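Long-range contacts in clan CA, family C40, NlpC/P60 superfamily cysteine peptidase (Trichomonas vaginalis, PDB 6BIO), which probably hydrolyses peptide bonds in bacterial peptidoglycan, as a cysteine peptidase of the NlpC/P60 family: residues Y15-I20 / I117-D123; C45-Y49 / F196-T200; Y52-I56 / H65-G69; G151-G155 / R274-K278. All coordinates share one frame; numbering follows the deposited sequence. Where two conformers were deposited one is given.

Interaction 1: residues Y15-I20 / I117-D123; sequences YQTQTI and ILDFNCD
Tyr-15 and Asp-119 find each other because both throw CG to the side opposite their own backbone N, each with chi1 at -169°, and the two side chains arrive from opposite directions. Tyr-15 OH donates to Asp-119 OD2 at 2.7 Å, reaching the oxygen on its syn side but 31° out of the carboxylate plane. The same OD2 also accepts from a water, itself held by Gln-18 N, while OD1 is bound by His-55 ND1, so both oxygens of this buried acid are engaged. The phenol ring is sandwiched: Cys-122 CB makes a CH-pi contact over one face, 4.1 Å from the Tyr-15 ring centroid, with its sulfur oblique to the ring. Over the opposite face lies Gln-18 NE2, steadied by a 2.9 Å bond to Gln-16 O, while Gln-18 OE1 takes the NE of Arg-67. Farther along, the CG1-CD1 arm of Ile-20 spans two apolar neighbours: Ile-20 CG1 meets the edge of the Phe-120 ring, 3.8 Å from Phe-120 CD1, and Ile-20 CD1 packs on Ile-117 CG2. A second water bridges the backbones, accepting from Ile-20 N and donating to Leu-118 O, beside a CA-H...O contact from Thr-19 CA to the same oxygen. Leu-118 and Asp-119 both face Arg-127 of strand 125-130, a classic beta bulge in the strand that carries Asp-119 to Tyr-15.

Interaction 2: residues C45-Y49 / F196-T200; sequences CYWLY and FMHRT
Tyr-46, Phe-196 and His-198 form an aromatic cluster that joins strand 46-49, at the edge of its antiparallel sheet, to the loop before helix 201-204 of the NlpC/P60 region. Phe-196 sends its CZ over one face of the Tyr-46 ring, 3.9 Å from Tyr-46 CZ and offset toward the rim. The two planes are inclined by 36°, so the pair is neither a parallel stack nor a T. His-198 crosses the tyrosine at about a right angle and brings its edge in, with CE1 3.7 Å from Tyr-46 CD2; Phe-196 CE2 sits over the centre of the imidazole face, so each of the three rings touches the other two. Flat aromatic rings suit a place where the strand and loop run nearly perpendicular and meet through side chains alone. Leu-48 adds a looser touch, CD2 to Phe-196 CE1, at the edge of the phenylalanine.

A second patch lies at Tyr-49. The bend at chi2 (60°) lays the Arg-199 chain across it: Arg-199 NE lies over one face of the Tyr-49 ring, while Arg-199 CG comes 3.5 Å from Tyr-49 OH and Arg-199 CD 3.6 Å from Tyr-49 CE2; any cation-pi attraction is long and weak.

Outside this shell the polar ends are anchored. Arg-199 NH1 forms a salt bridge with Asp-181, and Tyr-46 OH is hydrogen-bonded to Glu-71. The face of Tyr-46 opposite Phe-196 is occupied by Cys-45, whose SG stands 3.6 Å above the centre of the Tyr-46 ring.

Interaction 3: residues Y52-I56 / H65-G69; sequences YYVHI and HVRIG
His-55 lies flat between two partners: the guanidinium of Arg-67 stacks on one face of its ring, and the ring of Phe-120 stacks on the other. This is a cross-strand pair of the beta hairpin formed by strands 53-60 and 63-68. Planes 12° apart and centres 3.7 Å apart (His-55 ring to Arg-67 guanidinium) put Arg-67 NH2 above the middle of the imidazole, while Arg-67 O sits at the ring's edge. The arginine is extended until chi3, where a turn of 72° folds its head back over the histidine. Besides its bond to Gln-18, the head is fixed by Arg-67 NH1, which donates in the guanidinium plane to Gly-69 O at 2.9 Å. His-55 NE2 is bonded to Asp-194; with Asp-119 at the other nitrogen, the two acids would probably favour a protonated ring despite the nearby arginine.

On the backbone, His-55 and Arg-67 are a hydrogen-bonded antiparallel pair: His-55 N to Arg-67 O, nearly straight, and Arg-67 N to His-55 O. The beta-branched residues gather on the opposite side, a compact choice for a buried sheet face. There Val-54 CG2 touches Val-66 CB, and Val-54 CG1 lies 3.7 Å from Ile-68 CG1.

Interaction 4: residues G151-G155 / R274-K278; sequences GANDG and RYWTK
Trp-276 lays its indole across the start of helix 154-163. CB packs against Asp-154 CB at 3.8 Å. From there chi1 of 56° tucks CG over its own backbone, which turns one face of the indole to the helix start. CG lies 3.3 Å from Gly-155 N, and Gly-155 CA stands over the five-membered ring, 3.4 Å from its centroid in a CH-pi contact. So close an approach suits glycine, which has no side chain to wedge between helix and ring. NE1 is hydrogen-bonded to Asp-221. At the far end CZ3 meets Asn-153 CG at 3.4 Å, the amide lying almost parallel to the ring, while Arg-274 CD lies against the opposite face of the indole. Asn-153 is the helix N-cap, its OD1 accepting from Glu-156 N.

Beside the indole, Asp-154 N donates to Lys-278 O at 2.7 Å, on a lone pair in the carboxylate plane. A water donates to Asp-154 OD2 and accepts from Thr-277 N, while OD1 forms salt bridges with Lys-147 and Arg-157. The chain's terminal carboxylate thus takes an N-H of the helix's first turn, where its negative charge would be expected to suit the positive end of the helix dipole.

From the N terminus, the segment 15-20 is the first to be claimed, and interaction 1 closes a long loop when 117-123 returns to it. Inside that loop, interaction 3 zips up the short hairpin 52-56 / 65-69, meeting interaction 1 where Ile-56 N probably bonds Thr-19 O. Interaction 2 starts within the same loop at 45-49 but ends at 196-200, so it crosses interaction 1 and also encloses interaction 3. Interaction 4 follows 1 and 3 in series yet crosses 2, with Met-197 packing on Tyr-275. Interaction 3 pairs neighbouring strands, 1 joins the start of strand 19-23 to the end of strand 114-122, 2 ties strand 46-49 to the NlpC/P60 region, and 4 fastens the C terminus to helix 154-163.

Interaction 1: residues Y15-I20 / I117-D123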
loop_
_atom_site.group_PDB
_atom_site.type_symbol
_atom_site.label_atom_id
_atom_site.label_comp_id
_atom_site.label_asym_id
_atom_site.label_seq_id
_atom_site.Cartn_x
_atom_site.Cartn_y
_atom_site.Cartn_z
ATOM N N TYR A 15 16.734 -8.149 -4.086
ATOM C CA TYR A 15 16.087 -7.111 -3.287
ATOM C C TYR A 15 17.127 -6.108 -2.807
ATOM O O TYR A 15 18.066 -6.478 -2.095
ATOM C CB TYR A 15 15.350 -7.750 -2.112
ATOM C CG TYR A 15 14.421 -6.789 -1.379
ATOM C CD1 TYR A 15 14.878 -6.001 -0.353
ATOM C CD2 TYR A 15 13.109 -6.661 -1.754
ATOM C CE1 TYR A 15 14.046 -5.099 0.299
ATOM C CE2 TYR A 15 12.265 -5.765 -1.127
ATOM C CZ TYR A 15 12.734 -4.971 -0.119
ATOM O OH TYR A 15 11.820 -4.064 0.441
ATOM N N GLN A 16 16.965 -4.845 -3.199
ATOM C CA GLN A 16 17.926 -3.824 -2.848
ATOM C C GLN A 16 17.638 -3.258 -1.461
ATOM O O GLN A 16 16.502 -3.210 -0.983
ATOM C CB GLN A 16 17.875 -2.719 -3.904
ATOM C CG GLN A 16 18.207 -3.188 -5.306
ATOM C CD GLN A 16 19.596 -3.804 -5.411
ATOM O OE1 GLN A 16 20.608 -3.179 -5.046
ATOM N NE2 GLN A 16 19.655 -5.033 -5.916
ATOM N N THR A 17 18.706 -2.825 -0.798
ATOM C CA THR A 17 18.585 -2.231 0.522
ATOM C C THR A 17 17.720 -0.982 0.471
ATOM O O THR A 17 17.971 -0.058 -0.326
ATOM C CB THR A 17 19.974 -1.896 1.030
ATOM O OG1 THR A 17 20.800 -3.051 0.869
ATOM C CG2 THR A 17 19.931 -1.466 2.483
ATOM N N GLN A 18 16.669 -0.987 1.298
ATOM C CA GLN A 18 15.699 0.097 1.323
ATOM C C GLN A 18 15.383 0.461 2.764
ATOM O O GLN A 18 15.602 -0.315 3.685
ATOM C CB GLN A 18 14.418 -0.315 0.608
ATOM C CG GLN A 18 14.620 -0.487 -0.865
ATOM C CD GLN A 18 13.512 -1.285 -1.537
ATOM O OE1 GLN A 18 12.377 -0.814 -1.674
ATOM N NE2 GLN A 18 13.846 -2.489 -2.005
ATOM N N THR A 19 14.843 1.655 2.950
ATOM C CA THR A 19 14.347 2.145 4.233
ATOM C C THR A 19 12.869 2.475 4.078
ATOM O O THR A 19 12.277 2.284 3.019
ATOM C CB THR A 19 15.180 3.314 4.741
ATOM O OG1 THR A 19 15.173 4.332 3.731
ATOM C CG2 THR A 19 16.602 2.901 5.103
ATOM N N ILE A 20 12.261 2.942 5.146
ATOM C CA ILE A 20 10.826 3.227 5.201
ATOM C C ILE A 20 10.652 4.722 5.216
ATOM O O ILE A 20 11.289 5.402 6.009
ATOM C CB ILE A 20 10.157 2.638 6.459
ATOM C CG1 ILE A 20 10.410 1.136 6.506
ATOM C CG2 ILE A 20 8.661 2.962 6.478
ATOM C CD1 ILE A 20 9.979 0.471 7.787
ATOM N N ILE A 117 13.050 -2.335 13.197
ATOM C CA ILE A 117 12.707 -2.547 11.797
ATOM C C ILE A 117 13.156 -1.355 10.972
ATOM O O ILE A 117 12.773 -0.208 11.245
ATOM C CB ILE A 117 11.195 -2.809 11.641
ATOM C CG1 ILE A 117 10.802 -4.152 12.266
ATOM C CG2 ILE A 117 10.758 -2.668 10.158
ATOM C CD1 ILE A 117 9.326 -4.368 12.450
ATOM N N LEU A 118 13.870 -1.653 9.878
ATOM C CA LEU A 118 14.362 -0.692 8.906
ATOM C C LEU A 118 13.646 -0.778 7.575
ATOM O O LEU A 118 13.642 0.222 6.829
ATOM C CB LEU A 118 15.864 -0.900 8.648
ATOM C CG LEU A 118 16.743 -0.850 9.914
ATOM C CD1 LEU A 118 18.200 -1.081 9.530
ATOM C CD2 LEU A 118 16.627 0.417 10.660
ATOM N N ASP A 119 13.087 -1.939 7.229
ATOM C CA ASP A 119 12.328 -2.118 5.989
ATOM C C ASP A 119 11.381 -3.277 6.234
ATOM O O ASP A 119 11.603 -4.105 7.129
ATOM C CB ASP A 119 13.253 -2.381 4.781
ATOM C CG ASP A 119 12.541 -2.300 3.472
ATOM O OD1 ASP A 119 11.436 -1.697 3.360
ATOM O OD2 ASP A 119 13.105 -2.796 2.467
ATOM N N PHE A 120 10.303 -3.300 5.457
ATOM C CA PHE A 120 9.229 -4.255 5.645
ATOM C C PHE A 120 8.829 -4.873 4.319
ATOM O O PHE A 120 9.098 -4.340 3.258
ATOM C CB PHE A 120 8.005 -3.608 6.310
ATOM C CG PHE A 120 7.327 -2.612 5.402
ATOM C CD1 PHE A 120 7.871 -1.354 5.191
ATOM C CD2 PHE A 120 6.168 -2.927 4.714
ATOM C CE1 PHE A 120 7.322 -0.466 4.330
ATOM C CE2 PHE A 120 5.591 -2.015 3.818
ATOM C CZ PHE A 120 6.165 -0.793 3.640
ATOM N N ASN A 121 8.120 -5.998 4.381
ATOM C CA ASN A 121 7.582 -6.665 3.200
ATOM C C ASN A 121 8.686 -7.039 2.238
ATOM O O ASN A 121 8.513 -7.013 1.026
ATOM C CB ASN A 121 6.489 -5.844 2.513
ATOM C CG ASN A 121 5.673 -6.631 1.518
ATOM O OD1 ASN A 121 5.513 -7.837 1.633
ATOM N ND2 ASN A 121 5.077 -5.928 0.567
ATOM N N CYS A 122 9.823 -7.467 2.809
ATOM C CA CYS A 122 10.992 -7.833 2.002
ATOM C C CYS A 122 10.935 -9.317 1.636
ATOM O O CYS A 122 11.703 -10.132 2.129
ATOM C CB CYS A 122 12.285 -7.522 2.744
ATOM S SG CYS A 122 12.312 -5.969 3.661
ATOM N N ASP A 123 9.971 -9.661 0.788
ATOM C CA ASP A 123 9.838 -11.019 0.274
ATOM C C ASP A 123 9.814 -12.060 1.388
ATOM O O ASP A 123 10.488 -13.104 1.309
ATOM C CB ASP A 123 10.935 -11.323 -0.733
ATOM C CG ASP A 123 10.908 -10.379 -1.916
ATOM O OD1 ASP A 123 9.861 -9.801 -2.226
ATOM O OD2 ASP A 123 11.949 -10.165 -2.518
HETATM O O HOH W 1 15.850 -3.344 2.797
HETATM O O HOH W 2 13.847 2.780 7.744
#

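Interaction 2: residues C45-Y49 / F196-T200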
loop_
_atom_site.group_PDB
_atom_site.type_symbol
_atom_site.label_atom_id
_atom_site.label_comp_id
_atom_site.label_asym_id
_atom_site.label_seq_id
_atom_site.Cartn_x
_atom_site.Cartn_y
_atom_site.Cartn_z
ATOM N N CYS A 45 4.425 12.830 -13.204
ATOM C CA CYS A 45 3.620 11.665 -13.576
ATOM C C CYS A 45 2.304 11.608 -12.810
ATOM O O CYS A 45 1.310 11.106 -13.342
ATOM C CB CYS A 45 4.412 10.364 -13.437
ATOM S SG CYS A 45 5.276 10.102 -11.855
ATOM N N TYR A 46 2.313 12.068 -11.564
ATOM C CA TYR A 46 1.169 12.108 -10.664
ATOM C C TYR A 46 1.683 12.816 -9.404
ATOM O O TYR A 46 2.710 13.489 -9.452
ATOM C CB TYR A 46 0.578 10.690 -10.421
ATOM C CG TYR A 46 1.584 9.573 -10.170
ATOM C CD1 TYR A 46 2.329 9.512 -8.994
ATOM C CD2 TYR A 46 1.791 8.582 -11.143
ATOM C CE1 TYR A 46 3.225 8.477 -8.788
ATOM C CE2 TYR A 46 2.707 7.559 -10.945
ATOM C CZ TYR A 46 3.437 7.524 -9.777
ATOM O OH TYR A 46 4.381 6.559 -9.486
ATOM N N TRP A 47 0.982 12.661 -8.285
ATOM C CA TRP A 47 1.390 13.142 -6.988
ATOM C C TRP A 47 1.343 11.990 -6.002
ATOM O O TRP A 47 0.697 10.971 -6.226
ATOM C CB TRP A 47 0.419 14.209 -6.474
ATOM C CG TRP A 47 0.406 15.511 -7.237
ATOM C CD1 TRP A 47 0.945 16.704 -6.809
ATOM C CD2 TRP A 47 -0.196 15.797 -8.503
ATOM N NE1 TRP A 47 0.706 17.706 -7.717
ATOM C CE2 TRP A 47 0.008 17.185 -8.770
ATOM C CE3 TRP A 47 -0.901 15.036 -9.433
ATOM C CZ2 TRP A 47 -0.451 17.805 -9.951
ATOM C CZ3 TRP A 47 -1.367 15.666 -10.605
ATOM C CH2 TRP A 47 -1.130 17.027 -10.845
ATOM N N LEU A 48 2.037 12.168 -4.883
ATOM C CA LEU A 48 1.819 11.330 -3.711
ATOM C C LEU A 48 1.370 12.215 -2.555
ATOM O O LEU A 48 1.473 13.437 -2.635
ATOM C CB LEU A 48 3.051 10.501 -3.329
ATOM C CG LEU A 48 3.446 9.440 -4.336
ATOM C CD1 LEU A 48 4.736 8.776 -3.880
ATOM C CD2 LEU A 48 2.342 8.428 -4.576
ATOM N N TYR A 49 0.831 11.588 -1.491
ATOM C CA TYR A 49 -0.022 12.297 -0.530
ATOM C C TYR A 49 0.403 12.092 0.922
ATOM O O TYR A 49 0.999 11.078 1.288
ATOM C CB TYR A 49 -1.501 11.916 -0.746
ATOM C CG TYR A 49 -1.942 12.276 -2.131
ATOM C CD1 TYR A 49 -2.235 13.582 -2.463
ATOM C CD2 TYR A 49 -1.929 11.332 -3.153
ATOM C CE1 TYR A 49 -2.609 13.941 -3.739
ATOM C CE2 TYR A 49 -2.245 11.676 -4.425
ATOM C CZ TYR A 49 -2.588 12.982 -4.733
ATOM O OH TYR A 49 -2.923 13.334 -6.033
ATOM N N PHE A 196 0.337 -0.366 -5.161
ATOM C CA PHE A 196 0.040 0.900 -5.820
ATOM C C PHE A 196 -1.172 0.811 -6.715
ATOM O O PHE A 196 -1.283 -0.083 -7.561
ATOM C CB PHE A 196 1.215 1.316 -6.690
ATOM C CG PHE A 196 1.030 2.671 -7.304
ATOM C CD1 PHE A 196 1.249 3.819 -6.571
ATOM C CD2 PHE A 196 0.623 2.806 -8.628
ATOM C CE1 PHE A 196 1.070 5.068 -7.122
ATOM C CE2 PHE A 196 0.426 4.070 -9.172
ATOM C CZ PHE A 196 0.657 5.203 -8.410
ATOM N N MET A 197 -2.036 1.788 -6.596
ATOM C CA MET A 197 -2.954 2.106 -7.678
ATOM C C MET A 197 -2.869 3.598 -7.890
ATOM O O MET A 197 -2.453 4.333 -6.995
ATOM C CB MET A 197 -4.383 1.683 -7.478
ATOM C CG MET A 197 -5.054 2.323 -6.323
ATOM S SD MET A 197 -6.874 1.990 -6.171
ATOM C CE MET A 197 -6.860 0.259 -5.926
ATOM N N HIS A 198 -3.317 4.047 -9.070
ATOM C CA HIS A 198 -3.332 5.460 -9.392
ATOM C C HIS A 198 -4.406 6.173 -8.589
ATOM O O HIS A 198 -5.212 5.565 -7.877
ATOM C CB HIS A 198 -3.504 5.648 -10.903
ATOM C CG HIS A 198 -2.247 5.366 -11.664
ATOM N ND1 HIS A 198 -1.180 6.242 -11.690
ATOM C CD2 HIS A 198 -1.855 4.269 -12.367
ATOM C CE1 HIS A 198 -0.202 5.714 -12.397
ATOM N NE2 HIS A 198 -0.583 4.525 -12.824
ATOM N N ARG A 199 -4.379 7.490 -8.672
ATOM C CA ARG A 199 -5.140 8.325 -7.755
ATOM C C ARG A 199 -6.585 8.564 -8.158
ATOM O O ARG A 199 -7.421 8.745 -7.256
ATOM C CB ARG A 199 -4.411 9.656 -7.572
ATOM C CG ARG A 199 -5.113 10.711 -6.737
ATOM C CD ARG A 199 -5.392 10.236 -5.316
ATOM N NE ARG A 199 -6.035 11.265 -4.496
ATOM C CZ ARG A 199 -7.332 11.512 -4.491
ATOM N NH1 ARG A 199 -8.126 10.913 -5.357
ATOM N NH2 ARG A 199 -7.787 12.437 -3.677
ATOM N N THR A 200 -6.903 8.629 -9.442
ATOM C CA THR A 200 -8.240 9.026 -9.875
ATOM C C THR A 200 -9.008 7.812 -10.413
ATOM O O THR A 200 -8.427 6.857 -10.963
ATOM C CB THR A 200 -8.170 10.164 -10.895
ATOM O OG1 THR A 200 -7.442 9.745 -12.039
ATOM C CG2 THR A 200 -7.482 11.355 -10.312
#

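Interaction 3: residues Y52-I56 / H65-G69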
loop_
_atom_site.group_PDB
_atom_site.type_symbol
_atom_site.label_atom_id
_atom_site.label_comp_id
_atom_site.label_asym_id
_atom_site.label_seq_id
_atom_site.Cartn_x
_atom_site.Cartn_y
_atom_site.Cartn_z
ATOM N N TYR A 52 0.980 8.778 3.403
ATOM C CA TYR A 52 1.265 7.546 2.690
ATOM C C TYR A 52 2.593 6.973 3.169
ATOM O O TYR A 52 3.516 7.699 3.539
ATOM C CB TYR A 52 1.332 7.806 1.175
ATOM C CG TYR A 52 -0.010 7.888 0.439
ATOM C CD1 TYR A 52 -1.215 8.053 1.123
ATOM C CD2 TYR A 52 -0.063 7.790 -0.953
ATOM C CE1 TYR A 52 -2.408 8.129 0.446
ATOM C CE2 TYR A 52 -1.260 7.863 -1.619
ATOM C CZ TYR A 52 -2.431 8.028 -0.928
ATOM O OH TYR A 52 -3.621 8.101 -1.599
ATOM N N TYR A 53 2.683 5.646 3.116
ATOM C CA TYR A 53 3.905 4.917 3.433
ATOM C C TYR A 53 4.580 4.444 2.143
ATOM O O TYR A 53 3.916 4.007 1.194
ATOM C CB TYR A 53 3.582 3.724 4.344
ATOM C CG TYR A 53 2.873 4.042 5.642
ATOM C CD1 TYR A 53 2.901 5.284 6.208
ATOM C CD2 TYR A 53 2.166 3.051 6.275
ATOM C CE1 TYR A 53 2.234 5.535 7.407
ATOM C CE2 TYR A 53 1.527 3.271 7.488
ATOM C CZ TYR A 53 1.564 4.516 8.032
ATOM O OH TYR A 53 0.907 4.741 9.236
ATOM N N VAL A 54 5.911 4.504 2.141
ATOM C CA VAL A 54 6.710 4.091 0.995
ATOM C C VAL A 54 7.931 3.333 1.495
ATOM O O VAL A 54 8.326 3.444 2.657
ATOM C CB VAL A 54 7.153 5.285 0.116
ATOM C CG1 VAL A 54 5.953 6.038 -0.368
ATOM C CG2 VAL A 54 8.119 6.179 0.863
ATOM N N HIS A 55 8.591 2.645 0.553
ATOM C CA HIS A 55 9.968 2.279 0.718
ATOM C C HIS A 55 10.833 3.334 0.038
ATOM O O HIS A 55 10.454 3.907 -0.988
ATOM C CB HIS A 55 10.310 0.948 0.045
ATOM C CG HIS A 55 9.385 -0.183 0.388
ATOM N ND1 HIS A 55 9.656 -1.154 1.334
ATOM C CD2 HIS A 55 8.189 -0.502 -0.141
ATOM C CE1 HIS A 55 8.640 -1.997 1.389
ATOM N NE2 HIS A 55 7.752 -1.643 0.482
ATOM N N ILE A 56 12.002 3.588 0.605
ATOM C CA ILE A 56 12.969 4.540 0.052
ATOM C C ILE A 56 14.125 3.754 -0.518
ATOM O O ILE A 56 14.816 3.057 0.223
ATOM C CB ILE A 56 13.436 5.573 1.093
ATOM C CG1 ILE A 56 12.238 6.317 1.695
ATOM C CG2 ILE A 56 14.462 6.480 0.489
ATOM C CD1 ILE A 56 12.620 7.099 2.921
ATOM N N HIS A 65 13.949 8.544 -4.160
ATOM C CA HIS A 65 13.419 7.503 -5.013
ATOM C C HIS A 65 12.599 6.590 -4.117
ATOM O O HIS A 65 13.152 5.965 -3.205
ATOM C CB HIS A 65 14.565 6.734 -5.639
ATOM C CG HIS A 65 14.145 5.844 -6.750
ATOM N ND1 HIS A 65 15.027 4.971 -7.360
ATOM C CD2 HIS A 65 12.958 5.700 -7.393
ATOM C CE1 HIS A 65 14.388 4.328 -8.325
ATOM N NE2 HIS A 65 13.141 4.754 -8.372
ATOM N N VAL A 66 11.283 6.542 -4.335
ATOM C CA VAL A 66 10.369 5.835 -3.447
ATOM C C VAL A 66 9.634 4.751 -4.220
ATOM O O VAL A 66 9.496 4.802 -5.439
ATOM C CB VAL A 66 9.395 6.792 -2.696
ATOM C CG1 VAL A 66 10.194 7.859 -1.923
ATOM C CG2 VAL A 66 8.429 7.473 -3.669
ATOM N N ARG A 67 9.102 3.801 -3.460
ATOM C CA ARG A 67 8.460 2.643 -4.039
ATOM C C ARG A 67 7.248 2.262 -3.221
ATOM O O ARG A 67 7.307 2.231 -1.978
ATOM C CB ARG A 67 9.423 1.470 -4.088
ATOM C CG ARG A 67 8.836 0.167 -4.675
ATOM C CD ARG A 67 9.886 -0.920 -4.662
ATOM N NE ARG A 67 10.202 -1.431 -3.351
ATOM C CZ ARG A 67 9.500 -2.391 -2.737
ATOM N NH1 ARG A 67 8.357 -2.827 -3.233
ATOM N NH2 ARG A 67 9.957 -2.917 -1.613
ATOM N N ILE A 68 6.156 1.979 -3.930
ATOM C CA ILE A 68 4.942 1.405 -3.338
ATOM C C ILE A 68 4.629 0.164 -4.171
ATOM O O ILE A 68 4.297 0.281 -5.345
ATOM C CB ILE A 68 3.781 2.396 -3.348
ATOM C CG1 ILE A 68 4.128 3.647 -2.545
ATOM C CG2 ILE A 68 2.477 1.749 -2.816
ATOM C CD1 ILE A 68 3.289 4.843 -3.002
ATOM N N GLY A 69 4.811 -1.013 -3.609
ATOM C CA GLY A 69 4.583 -2.218 -4.403
ATOM C C GLY A 69 5.481 -2.253 -5.623
ATOM O O GLY A 69 6.701 -2.152 -5.529
#

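Interaction 4: residues G151-G155 / R274-K278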
loop_
_atom_site.group_PDB
_atom_site.type_symbol
_atom_site.label_atom_id
_atom_site.label_comp_id
_atom_site.label_asym_id
_atom_site.label_seq_id
_atom_site.Cartn_x
_atom_site.Cartn_y
_atom_site.Cartn_z
ATOM N N GLY A 151 -7.550 -12.598 7.666
ATOM C CA GLY A 151 -8.030 -12.483 6.304
ATOM C C GLY A 151 -7.414 -13.536 5.418
ATOM O O GLY A 151 -6.262 -13.946 5.603
ATOM N N ALA A 152 -8.193 -13.989 4.442
ATOM C CA ALA A 152 -7.723 -15.028 3.541
ATOM C C ALA A 152 -6.846 -14.463 2.453
ATOM O O ALA A 152 -6.113 -15.204 1.799
ATOM C CB ALA A 152 -8.914 -15.719 2.874
ATOM N N ASN A 153 -6.902 -13.163 2.238
ATOM C CA ASN A 153 -6.128 -12.556 1.165
ATOM C C ASN A 153 -6.112 -11.049 1.394
ATOM O O ASN A 153 -6.824 -10.513 2.257
ATOM C CB ASN A 153 -6.679 -12.913 -0.221
ATOM C CG ASN A 153 -8.138 -12.624 -0.327
ATOM O OD1 ASN A 153 -8.553 -11.466 -0.212
ATOM N ND2 ASN A 153 -8.950 -13.666 -0.527
ATOM N N ASP A 154 -5.293 -10.372 0.600
ATOM C CA ASP A 154 -5.163 -8.939 0.710
ATOM C C ASP A 154 -6.446 -8.216 0.318
ATOM O O ASP A 154 -6.641 -7.075 0.745
ATOM C CB ASP A 154 -4.016 -8.411 -0.154
ATOM C CG ASP A 154 -2.644 -8.565 0.489
ATOM O OD1 ASP A 154 -2.541 -8.848 1.717
ATOM O OD2 ASP A 154 -1.653 -8.406 -0.266
ATOM N N GLY A 155 -7.325 -8.827 -0.486
ATOM C CA GLY A 155 -8.640 -8.220 -0.730
ATOM C C GLY A 155 -9.470 -8.050 0.533
ATOM O O GLY A 155 -10.070 -6.979 0.774
ATOM N N ARG A 274 -9.347 -5.992 -9.695
ATOM C CA ARG A 274 -8.768 -6.709 -8.559
ATOM C C ARG A 274 -7.277 -6.377 -8.504
ATOM O O ARG A 274 -6.492 -6.809 -9.361
ATOM C CB ARG A 274 -9.006 -8.209 -8.721
ATOM C CG ARG A 274 -8.364 -9.034 -7.616
ATOM C CD ARG A 274 -8.882 -10.465 -7.595
ATOM N NE ARG A 274 -10.338 -10.467 -7.432
ATOM C CZ ARG A 274 -11.144 -11.478 -7.719
ATOM N NH1 ARG A 274 -10.663 -12.647 -8.140
ATOM N NH2 ARG A 274 -12.458 -11.326 -7.567
ATOM N N TYR A 275 -6.908 -5.570 -7.523
ATOM C CA TYR A 275 -5.534 -5.128 -7.353
ATOM C C TYR A 275 -4.757 -5.990 -6.376
ATOM O O TYR A 275 -3.544 -5.816 -6.251
ATOM C CB TYR A 275 -5.504 -3.665 -6.905
ATOM C CG TYR A 275 -5.718 -2.682 -8.025
ATOM C CD1 TYR A 275 -6.984 -2.337 -8.457
ATOM C CD2 TYR A 275 -4.635 -2.071 -8.625
ATOM C CE1 TYR A 275 -7.149 -1.402 -9.482
ATOM C CE2 TYR A 275 -4.802 -1.146 -9.653
ATOM C CZ TYR A 275 -6.059 -0.824 -10.071
ATOM O OH TYR A 275 -6.186 0.163 -11.031
ATOM N N TRP A 276 -5.420 -6.885 -5.651
ATOM C CA TRP A 276 -4.766 -7.832 -4.762
ATOM C C TRP A 276 -4.492 -9.127 -5.506
ATOM O O TRP A 276 -5.179 -9.469 -6.474
ATOM C CB TRP A 276 -5.642 -8.093 -3.534
ATOM C CG TRP A 276 -7.044 -8.577 -3.805
ATOM C CD1 TRP A 276 -8.150 -7.818 -4.090
ATOM C CD2 TRP A 276 -7.468 -9.928 -3.822
ATOM N NE1 TRP A 276 -9.239 -8.629 -4.251
ATOM C CE2 TRP A 276 -8.848 -9.934 -4.089
ATOM C CE3 TRP A 276 -6.820 -11.142 -3.615
ATOM C CZ2 TRP A 276 -9.577 -11.104 -4.152
ATOM C CZ3 TRP A 276 -7.545 -12.289 -3.694
ATOM C CH2 TRP A 276 -8.901 -12.273 -3.965
ATOM N N THR A 277 -3.438 -9.818 -5.086
ATOM C CA THR A 277 -3.015 -11.019 -5.795
ATOM C C THR A 277 -2.769 -12.195 -4.889
ATOM O O THR A 277 -2.494 -13.289 -5.390
ATOM C CB THR A 277 -1.719 -10.791 -6.591
ATOM O OG1 THR A 277 -0.646 -10.615 -5.685
ATOM C CG2 THR A 277 -1.805 -9.600 -7.490
ATOM N N LYS A 278 -2.802 -12.005 -3.594
ATOM C CA LYS A 278 -2.499 -13.057 -2.641
ATOM C C LYS A 278 -3.245 -12.706 -1.370
ATOM O O LYS A 278 -3.744 -11.561 -1.258
ATOM C CB LYS A 278 -0.988 -13.096 -2.373
ATOM C CG LYS A 278 -0.512 -11.825 -1.693
ATOM C CD LYS A 278 0.972 -11.574 -1.899
ATOM C CE LYS A 278 1.384 -10.249 -1.261
ATOM N NZ LYS A 278 2.881 -10.036 -1.314
ATOM O OXT LYS A 278 -3.312 -13.552 -0.454
HETATM O O HOH W 3 -1.826 -8.877 -2.927
#